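Local coordinates for hypothetical conserved protein, GK1056 (Geobacillus kaustophilus, PDB 2QYH) that is of unknown function but, as a member of the haloacid dehalogenase-like family, may be a magnesium-binding phosphatase, at residues S183-I188 with D211-S216; F205-N210 with G225-E230; G221-N226 with D236-P241. All coordinates share one frame; numbering follows the deposited sequence.

Interaction 1: residues S183-I188 with D211-S216; sequences SKAEGI and DIEMLS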
loop_
_atom_site.group_PDB
_atom_site.type_symbol
_atom_site.label_atom_id
_atom_site.label_comp_id
_atom_site.label_asym_id
_atom_site.label_seq_id
_atom_site.Cartn_x
_atom_site.Cartn_y
_atom_site.Cartn_z
ATOM N N SER D 183 9.024 -20.243 9.949
ATOM C CA SER D 183 7.859 -20.398 9.078
ATOM C C SER D 183 6.728 -19.573 9.685
ATOM O O SER D 183 6.746 -19.280 10.883
ATOM C CB SER D 183 7.439 -21.865 8.971
ATOM O OG SER D 183 6.664 -22.259 10.085
ATOM N N LYS D 184 5.743 -19.192 8.878
ATOM C CA LYS D 184 4.674 -18.378 9.423
ATOM C C LYS D 184 3.791 -19.129 10.401
ATOM O O LYS D 184 3.203 -18.512 11.293
ATOM C CB LYS D 184 3.839 -17.724 8.314
ATOM C CG LYS D 184 3.024 -18.640 7.428
ATOM C CD LYS D 184 2.257 -17.802 6.415
ATOM C CE LYS D 184 1.378 -18.660 5.519
ATOM N NZ LYS D 184 0.587 -17.852 4.545
ATOM N N ALA D 185 3.702 -20.448 10.267
ATOM C CA ALA D 185 2.882 -21.205 11.206
ATOM C C ALA D 185 3.581 -21.118 12.549
ATOM O O ALA D 185 2.939 -21.048 13.598
ATOM C CB ALA D 185 2.757 -22.654 10.771
ATOM N N GLU D 186 4.910 -21.106 12.500
ATOM C CA GLU D 186 5.739 -21.012 13.696
ATOM C C GLU D 186 5.524 -19.644 14.334
ATOM O O GLU D 186 5.458 -19.520 15.559
ATOM C CB GLU D 186 7.211 -21.194 13.317
ATOM C CG GLU D 186 8.173 -21.273 14.491
ATOM C CD GLU D 186 7.824 -22.377 15.478
ATOM O OE1 GLU D 186 7.182 -23.377 15.071
ATOM O OE2 GLU D 186 8.211 -22.246 16.660
ATOM N N GLY D 187 5.420 -18.621 13.491
ATOM C CA GLY D 187 5.195 -17.276 13.984
ATOM C C GLY D 187 3.834 -17.211 14.647
ATOM O O GLY D 187 3.650 -16.516 15.644
ATOM N N ILE D 188 2.876 -17.941 14.076
ATOM C CA ILE D 188 1.521 -18.006 14.604
ATOM C C ILE D 188 1.543 -18.709 15.951
ATOM O O ILE D 188 0.740 -18.404 16.834
ATOM C CB ILE D 188 0.579 -18.774 13.631
ATOM C CG1 ILE D 188 0.273 -17.891 12.421
ATOM C CG2 ILE D 188 -0.720 -19.154 14.316
ATOM C CD1 ILE D 188 -0.560 -18.547 11.375
ATOM N N ASP D 211 0.161 -22.146 2.556
ATOM C CA ASP D 211 -0.775 -22.023 3.657
ATOM C C ASP D 211 -1.064 -23.365 4.328
ATOM O O ASP D 211 -1.753 -23.412 5.352
ATOM C CB ASP D 211 -2.094 -21.425 3.168
ATOM C CG ASP D 211 -1.949 -19.990 2.708
ATOM O OD1 ASP D 211 -1.353 -19.192 3.462
ATOM O OD2 ASP D 211 -2.435 -19.651 1.606
ATOM N N ILE D 212 -0.539 -24.451 3.765
ATOM C CA ILE D 212 -0.794 -25.777 4.312
ATOM C C ILE D 212 -0.363 -25.987 5.751
ATOM O O ILE D 212 -1.148 -26.476 6.567
ATOM C CB ILE D 212 -0.161 -26.878 3.434
ATOM C CG1 ILE D 212 -0.964 -27.023 2.134
ATOM C CG2 ILE D 212 -0.131 -28.196 4.187
ATOM C CD1 ILE D 212 -0.355 -27.980 1.137
ATOM N N GLU D 213 0.873 -25.627 6.076
ATOM C CA GLU D 213 1.347 -25.813 7.441
ATOM C C GLU D 213 0.477 -25.019 8.411
ATOM O O GLU D 213 0.051 -25.532 9.445
ATOM C CB GLU D 213 2.805 -25.378 7.572
ATOM C CG GLU D 213 3.350 -25.526 8.979
ATOM C CD GLU D 213 4.667 -24.810 9.167
ATOM O OE1 GLU D 213 4.810 -23.686 8.623
ATOM O OE2 GLU D 213 5.547 -25.360 9.866
HETATM N N MSE D 214 0.214 -23.765 8.065
HETATM C CA MSE D 214 -0.615 -22.895 8.892
HETATM C C MSE D 214 -1.985 -23.514 9.142
HETATM O O MSE D 214 -2.437 -23.626 10.287
HETATM C CB MSE D 214 -0.788 -21.536 8.217
HETATM C CG MSE D 214 -1.955 -20.739 8.753
HETATM SE SE MSE D 214 -2.069 -19.000 7.966
HETATM C CE MSE D 214 -3.105 -19.392 6.383
ATOM N N LEU D 215 -2.633 -23.918 8.054
ATOM C CA LEU D 215 -3.960 -24.519 8.103
ATOM C C LEU D 215 -4.061 -25.791 8.944
ATOM O O LEU D 215 -5.044 -25.997 9.655
ATOM C CB LEU D 215 -4.437 -24.808 6.680
ATOM C CG LEU D 215 -5.683 -24.055 6.235
ATOM C CD1 LEU D 215 -5.487 -22.572 6.445
ATOM C CD2 LEU D 215 -5.964 -24.356 4.783
ATOM N N SER D 216 -3.054 -26.649 8.869
ATOM C CA SER D 216 -3.101 -27.883 9.638
ATOM C C SER D 216 -2.720 -27.640 11.091
ATOM O O SER D 216 -3.112 -28.395 11.979
ATOM C CB SER D 216 -2.161 -28.917 9.035
ATOM O OG SER D 216 -0.833 -28.451 9.115
#
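Glu213 reaches from helix 212-217 to the N-terminal turn of helix 184-195, passing alongside Ala185. With CG anti to the backbone N (chi1 179°) and the chain extended beyond it, CG and CD of Glu213 pass the methyl of Ala185, CG lying 3.4 Å from Ala185 CB, and OE1 also touches it. At the tip, OE1 of Glu213 accepts a hydrogen bond from Ser183 OG at 2.8 Å, on its syn side and 24° out of the carboxylate plane; OE2 lies near the same OG. Ser183 is the N-cap of its helix, and its OG accepts from Glu186 N at 3.2 Å, so one hydroxyl caps its own helix and ties it to the neighbouring one. An alanine in place of Ser183 would probably leave Glu213 OE1 without this donor and Glu186 N without its cap. The two helices belong to the Rossmann-like core of the haloacid dehalogenase fold; their short axes run 32° apart and approach to 8.8 Å. On the buried side, the extended Lys184 chain forms a 2.6 Å salt bridge, NZ meeting Asp211 OD1 nearly along its C-O axis. Lys184 NZ also pairs with Asp9 OD1, consistent with the motif III lysine beside the nucleophile in relatives, while Asp211 OD2 accepts from Asp207 N and Gly208 N. Next to this bridge, CD1 of Ile188 packs 3.7 Å from CG of selenomethionine Met214.

Interaction 2: residues F205-N210 with G225-E230; sequences FGDGLN and GNAHEE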
loop_
_atom_site.group_PDB
_atom_site.type_symbol
_atom_site.label_atom_id
_atom_site.label_comp_id
_atom_site.label_asym_id
_atom_site.label_seq_id
_atom_site.Cartn_x
_atom_site.Cartn_y
_atom_site.Cartn_z
ATOM N N PHE D 205 -7.441 -18.738 7.454
ATOM C CA PHE D 205 -7.995 -18.866 6.108
ATOM C C PHE D 205 -6.841 -18.835 5.118
ATOM O O PHE D 205 -6.061 -17.882 5.101
ATOM C CB PHE D 205 -8.958 -17.714 5.786
ATOM C CG PHE D 205 -10.288 -17.827 6.457
ATOM C CD1 PHE D 205 -11.449 -17.970 5.703
ATOM C CD2 PHE D 205 -10.393 -17.751 7.842
ATOM C CE1 PHE D 205 -12.704 -18.030 6.320
ATOM C CE2 PHE D 205 -11.634 -17.810 8.469
ATOM C CZ PHE D 205 -12.796 -17.947 7.709
ATOM N N GLY D 206 -6.742 -19.873 4.293
ATOM C CA GLY D 206 -5.667 -19.947 3.320
ATOM C C GLY D 206 -6.130 -20.421 1.960
ATOM O O GLY D 206 -7.233 -20.954 1.812
ATOM N N ASP D 207 -5.261 -20.262 0.969
ATOM C CA ASP D 207 -5.584 -20.623 -0.399
ATOM C C ASP D 207 -4.462 -21.358 -1.126
ATOM O O ASP D 207 -4.717 -22.193 -1.988
ATOM C CB ASP D 207 -5.942 -19.343 -1.152
ATOM C CG ASP D 207 -6.045 -19.546 -2.643
ATOM O OD1 ASP D 207 -7.030 -20.173 -3.099
ATOM O OD2 ASP D 207 -5.131 -19.072 -3.355
ATOM N N GLY D 208 -3.219 -21.056 -0.785
ATOM C CA GLY D 208 -2.115 -21.704 -1.466
ATOM C C GLY D 208 -1.363 -22.733 -0.656
ATOM O O GLY D 208 -1.568 -22.884 0.553
ATOM N N LEU D 209 -0.471 -23.437 -1.343
ATOM C CA LEU D 209 0.347 -24.479 -0.736
ATOM C C LEU D 209 1.176 -23.943 0.429
ATOM O O LEU D 209 1.485 -24.677 1.369
ATOM C CB LEU D 209 1.266 -25.077 -1.796
ATOM C CG LEU D 209 0.575 -25.589 -3.068
ATOM C CD1 LEU D 209 1.629 -25.940 -4.101
ATOM C CD2 LEU D 209 -0.305 -26.800 -2.740
ATOM N N ASN D 210 1.540 -22.665 0.372
ATOM C CA ASN D 210 2.324 -22.081 1.457
ATOM C C ASN D 210 1.455 -21.881 2.704
ATOM O O ASN D 210 1.949 -21.524 3.775
ATOM C CB ASN D 210 2.970 -20.760 1.012
ATOM C CG ASN D 210 1.960 -19.670 0.724
ATOM O OD1 ASN D 210 0.758 -19.912 0.654
ATOM N ND2 ASN D 210 2.455 -18.454 0.544
ATOM N N GLY D 225 -12.754 -21.698 -1.445
ATOM C CA GLY D 225 -13.388 -22.441 -2.517
ATOM C C GLY D 225 -12.490 -22.877 -3.668
ATOM O O GLY D 225 -12.592 -24.026 -4.116
ATOM N N ASN D 226 -11.622 -22.016 -4.184
ATOM C CA ASN D 226 -10.777 -22.465 -5.285
ATOM C C ASN D 226 -9.350 -22.755 -4.868
ATOM O O ASN D 226 -8.408 -22.509 -5.631
ATOM C CB ASN D 226 -10.799 -21.440 -6.443
ATOM C CG ASN D 226 -12.182 -21.283 -7.043
ATOM O OD1 ASN D 226 -12.948 -22.248 -7.101
ATOM N ND2 ASN D 226 -12.512 -20.077 -7.489
ATOM N N ALA D 227 -9.179 -23.301 -3.674
ATOM C CA ALA D 227 -7.837 -23.615 -3.205
ATOM C C ALA D 227 -7.340 -24.958 -3.749
ATOM O O ALA D 227 -8.134 -25.819 -4.123
ATOM C CB ALA D 227 -7.813 -23.643 -1.659
ATOM N N HIS D 228 -6.021 -25.112 -3.831
ATOM C CA HIS D 228 -5.417 -26.353 -4.302
ATOM C C HIS D 228 -5.955 -27.494 -3.422
ATOM O O HIS D 228 -6.198 -27.311 -2.222
ATOM C CB HIS D 228 -3.896 -26.232 -4.218
ATOM C CG HIS D 228 -3.152 -27.376 -4.833
ATOM N ND1 HIS D 228 -3.055 -28.614 -4.230
ATOM C CD2 HIS D 228 -2.376 -27.438 -5.942
ATOM C CE1 HIS D 228 -2.242 -29.381 -4.934
ATOM N NE2 HIS D 228 -1.816 -28.693 -5.977
ATOM N N GLU D 229 -6.150 -28.672 -4.001
ATOM C CA GLU D 229 -6.710 -29.759 -3.217
ATOM C C GLU D 229 -5.853 -30.197 -2.051
ATOM O O GLU D 229 -6.385 -30.724 -1.070
ATOM C CB GLU D 229 -7.046 -30.954 -4.101
ATOM C CG GLU D 229 -8.150 -30.647 -5.089
ATOM C CD GLU D 229 -8.502 -31.832 -5.938
ATOM O OE1 GLU D 229 -7.574 -32.543 -6.386
ATOM O OE2 GLU D 229 -9.713 -32.043 -6.161
ATOM N N GLU D 230 -4.538 -29.983 -2.131
ATOM C CA GLU D 230 -3.656 -30.359 -1.015
ATOM C C GLU D 230 -3.864 -29.406 0.169
ATOM O O GLU D 230 -3.520 -29.723 1.314
ATOM C CB GLU D 230 -2.190 -30.336 -1.444
ATOM C CG GLU D 230 -1.753 -31.506 -2.316
ATOM C CD GLU D 230 -1.940 -32.865 -1.643
ATOM O OE1 GLU D 230 -1.961 -32.934 -0.396
ATOM O OE2 GLU D 230 -2.052 -33.875 -2.371
#
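Gly206 and Asp207, where strand 202-206 gives way to a loop, meet Ala227 on the loop that precedes helix 229-234. The run from Gly206 to Asp211 reads GDGLND, consistent with the GDGxND signature (motif IV) of the haloacid dehalogenase fold, whose acidic residues in relatives help hold magnesium. Gly206 contributes little more than its carbonyl O, 4.4 Å from Ala227 CB. Asp207 makes the closer approach: its own O lies 3.4 Å from the methyl carbon CB of Ala227. Because CG of Asp207 stands anti to the backbone N (chi1 169°), the carboxylate turns along the facing backbone, and OD1 comes to 3.5 Å from Ala227 CA. These are van der Waals contacts. Past Gly208, Leu209 extends its isobutyl group over the imidazole of His228. One methyl does the touching, in a CH-pi contact: Leu209 CD2 sits 3.6 Å from the centroid of the His228 ring and 13° off the ring normal. The same CD2 brushes CB of Glu230, a residue whose carboxylate is salt-bridged to Arg233. The ring's rotation is probably fixed at its edge, since His228 is an N-cap whose ND1 accepts from Glu230 N at 2.9 Å, with the donor in the ring plane (10° out of it).

Interaction 3: residues G221-N226 with D236-P241; sequences GVAMGN and DFVTKP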
loop_
_atom_site.group_PDB
_atom_site.type_symbol
_atom_site.label_atom_id
_atom_site.label_comp_id
_atom_site.label_asym_id
_atom_site.label_seq_id
_atom_site.Cartn_x
_atom_site.Cartn_y
_atom_site.Cartn_z
ATOM N N GLY D 221 -8.647 -24.853 10.474
ATOM C CA GLY D 221 -8.088 -24.366 9.232
ATOM C C GLY D 221 -9.186 -24.270 8.193
ATOM O O GLY D 221 -9.999 -25.189 8.041
ATOM N N VAL D 222 -9.218 -23.151 7.480
ATOM C CA VAL D 222 -10.227 -22.941 6.458
ATOM C C VAL D 222 -9.606 -22.693 5.093
ATOM O O VAL D 222 -8.829 -21.754 4.913
ATOM C CB VAL D 222 -11.127 -21.750 6.806
ATOM C CG1 VAL D 222 -12.230 -21.617 5.770
ATOM C CG2 VAL D 222 -11.719 -21.940 8.189
ATOM N N ALA D 223 -9.944 -23.551 4.136
ATOM C CA ALA D 223 -9.447 -23.417 2.771
ATOM C C ALA D 223 -10.514 -22.682 1.974
ATOM O O ALA D 223 -11.703 -22.861 2.217
ATOM C CB ALA D 223 -9.200 -24.789 2.154
HETATM N N MSE D 224 -10.090 -21.856 1.026
HETATM C CA MSE D 224 -11.017 -21.112 0.166
HETATM C C MSE D 224 -11.561 -22.022 -0.946
HETATM O O MSE D 224 -10.874 -22.944 -1.370
HETATM C CB MSE D 224 -10.278 -19.956 -0.510
HETATM C CG MSE D 224 -9.482 -19.051 0.445
HETATM SE SE MSE D 224 -10.742 -17.977 1.618
HETATM C CE MSE D 224 -11.498 -16.622 0.326
ATOM N N GLY D 225 -12.754 -21.698 -1.445
ATOM C CA GLY D 225 -13.388 -22.441 -2.517
ATOM C C GLY D 225 -12.490 -22.877 -3.668
ATOM O O GLY D 225 -12.592 -24.026 -4.116
ATOM N N ASN D 226 -11.622 -22.016 -4.184
ATOM C CA ASN D 226 -10.777 -22.465 -5.285
ATOM C C ASN D 226 -9.350 -22.755 -4.868
ATOM O O ASN D 226 -8.408 -22.509 -5.631
ATOM C CB ASN D 226 -10.799 -21.440 -6.443
ATOM C CG ASN D 226 -12.182 -21.283 -7.043
ATOM O OD1 ASN D 226 -12.948 -22.248 -7.101
ATOM N ND2 ASN D 226 -12.512 -20.077 -7.489
ATOM N N ASP D 236 -10.121 -27.900 7.871
ATOM C CA ASP D 236 -11.205 -28.469 8.664
ATOM C C ASP D 236 -12.531 -28.058 8.036
ATOM O O ASP D 236 -13.582 -28.626 8.328
ATOM C CB ASP D 236 -11.145 -27.941 10.092
ATOM C CG ASP D 236 -9.886 -28.348 10.807
ATOM O OD1 ASP D 236 -9.812 -29.510 11.243
ATOM O OD2 ASP D 236 -8.962 -27.514 10.926
ATOM N N PHE D 237 -12.475 -27.052 7.174
ATOM C CA PHE D 237 -13.670 -26.570 6.512
ATOM C C PHE D 237 -13.281 -25.824 5.243
ATOM O O PHE D 237 -12.318 -25.059 5.232
ATOM C CB PHE D 237 -14.456 -25.667 7.468
ATOM C CG PHE D 237 -15.640 -24.997 6.843
ATOM C CD1 PHE D 237 -15.510 -23.755 6.230
ATOM C CD2 PHE D 237 -16.890 -25.608 6.857
ATOM C CE1 PHE D 237 -16.609 -23.126 5.643
ATOM C CE2 PHE D 237 -18.000 -24.991 6.271
ATOM C CZ PHE D 237 -17.859 -23.747 5.663
ATOM N N VAL D 238 -14.017 -26.075 4.163
ATOM C CA VAL D 238 -13.760 -25.410 2.893
ATOM C C VAL D 238 -14.914 -24.445 2.663
ATOM O O VAL D 238 -16.080 -24.843 2.667
ATOM C CB VAL D 238 -13.696 -26.419 1.721
ATOM C CG1 VAL D 238 -13.373 -25.693 0.415
ATOM C CG2 VAL D 238 -12.644 -27.482 2.005
ATOM N N THR D 239 -14.586 -23.171 2.479
ATOM C CA THR D 239 -15.605 -22.157 2.263
ATOM C C THR D 239 -15.728 -21.848 0.778
ATOM O O THR D 239 -15.078 -22.483 -0.047
ATOM C CB THR D 239 -15.268 -20.868 3.037
ATOM O OG1 THR D 239 -16.395 -19.987 3.003
ATOM C CG2 THR D 239 -14.054 -20.175 2.429
ATOM N N LYS D 240 -16.552 -20.865 0.435
ATOM C CA LYS D 240 -16.740 -20.514 -0.963
ATOM C C LYS D 240 -15.515 -19.807 -1.513
ATOM O O LYS D 240 -14.604 -19.462 -0.768
ATOM C CB LYS D 240 -17.979 -19.634 -1.118
ATOM C CG LYS D 240 -19.225 -20.297 -0.580
ATOM C CD LYS D 240 -20.442 -19.434 -0.758
ATOM C CE LYS D 240 -21.632 -20.066 -0.055
ATOM N NZ LYS D 240 -22.863 -19.227 -0.141
ATOM N N PRO D 241 -15.462 -19.610 -2.838
ATOM C CA PRO D 241 -14.314 -18.930 -3.444
ATOM C C PRO D 241 -14.210 -17.502 -2.905
ATOM O O PRO D 241 -15.183 -16.962 -2.368
ATOM C CB PRO D 241 -14.642 -18.974 -4.932
ATOM C CG PRO D 241 -15.429 -20.247 -5.057
ATOM C CD PRO D 241 -16.355 -20.157 -3.875
#
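The phenyl ring of Phe237 meets Val222 at its edge: Val222 CG1 lies near the ring plane, 3.9 Å from Phe237 CD1. The two side chains lie side by side and point the same way, as expected of paired residues in neighbouring parallel strands. Here the pair belongs to a beta-alpha-beta unit, strand 220-223, helix 229-234 and strand 237-238, the last being an outermost strand of the Rossmann-like sheet. A second flat group, the carboxylate of Asp236, starts the pairing; its OD2 uses the anti lone pair to accept from Gly221 N at 2.7 Å in an almost straight bond (173°). Gly221 O in turn takes two donors, Asp236 N and Phe237 N, so the backbone of this glycine is gripped from both its amide and its carbonyl. Further along, Ala223 N bonds to Phe237 O at 3.0 Å, and Thr239 N to Ala223 O at 2.9 Å, giving the alternating ladder of a parallel sheet. On the face opposite Val222 and Phe237, Ala223 CB and Val238 CG2 make a looser apolar contact that helix 229-234 covers. SE of selenomethionine Met224 passes 4.1 Å from the methyl CG2 of Thr239, whose OG1 is held by Gly246 O. Beyond the strands the loops stay together: the poorly ordered amide of Asn226 crosses Pro241 loosely. Gly225 N donates to Lys240 O at 3.0 Å from well above the carbonyl plane, 76° out of it.

In the fold
The three contacts run from two helices beside the Rossmann-like sheet to its outermost strand 237-238. Interactions 2 and 3 share Gly225 and Asn226, have centres 8 Å apart, and are joined by probable sheet bonds from Gly206 N to Val222 O (2.9 Å) and from Met224 N to Gly206 O (3.1 Å). Interaction 1 lies 13 Å from interaction 2, centre to centre, and meets it where Lys184 CE packs 3.4 Å from Asn210 O. Leu215 carries it on to Gly221 of interaction 3. Lys184 and Asp211 lie beside Asp9, and Asp207 touches Thr13, both of a probable DxDx(T/V) motif, consistent with the family's active site; a glycerol lies about 6 Å from the Lys184 side chain.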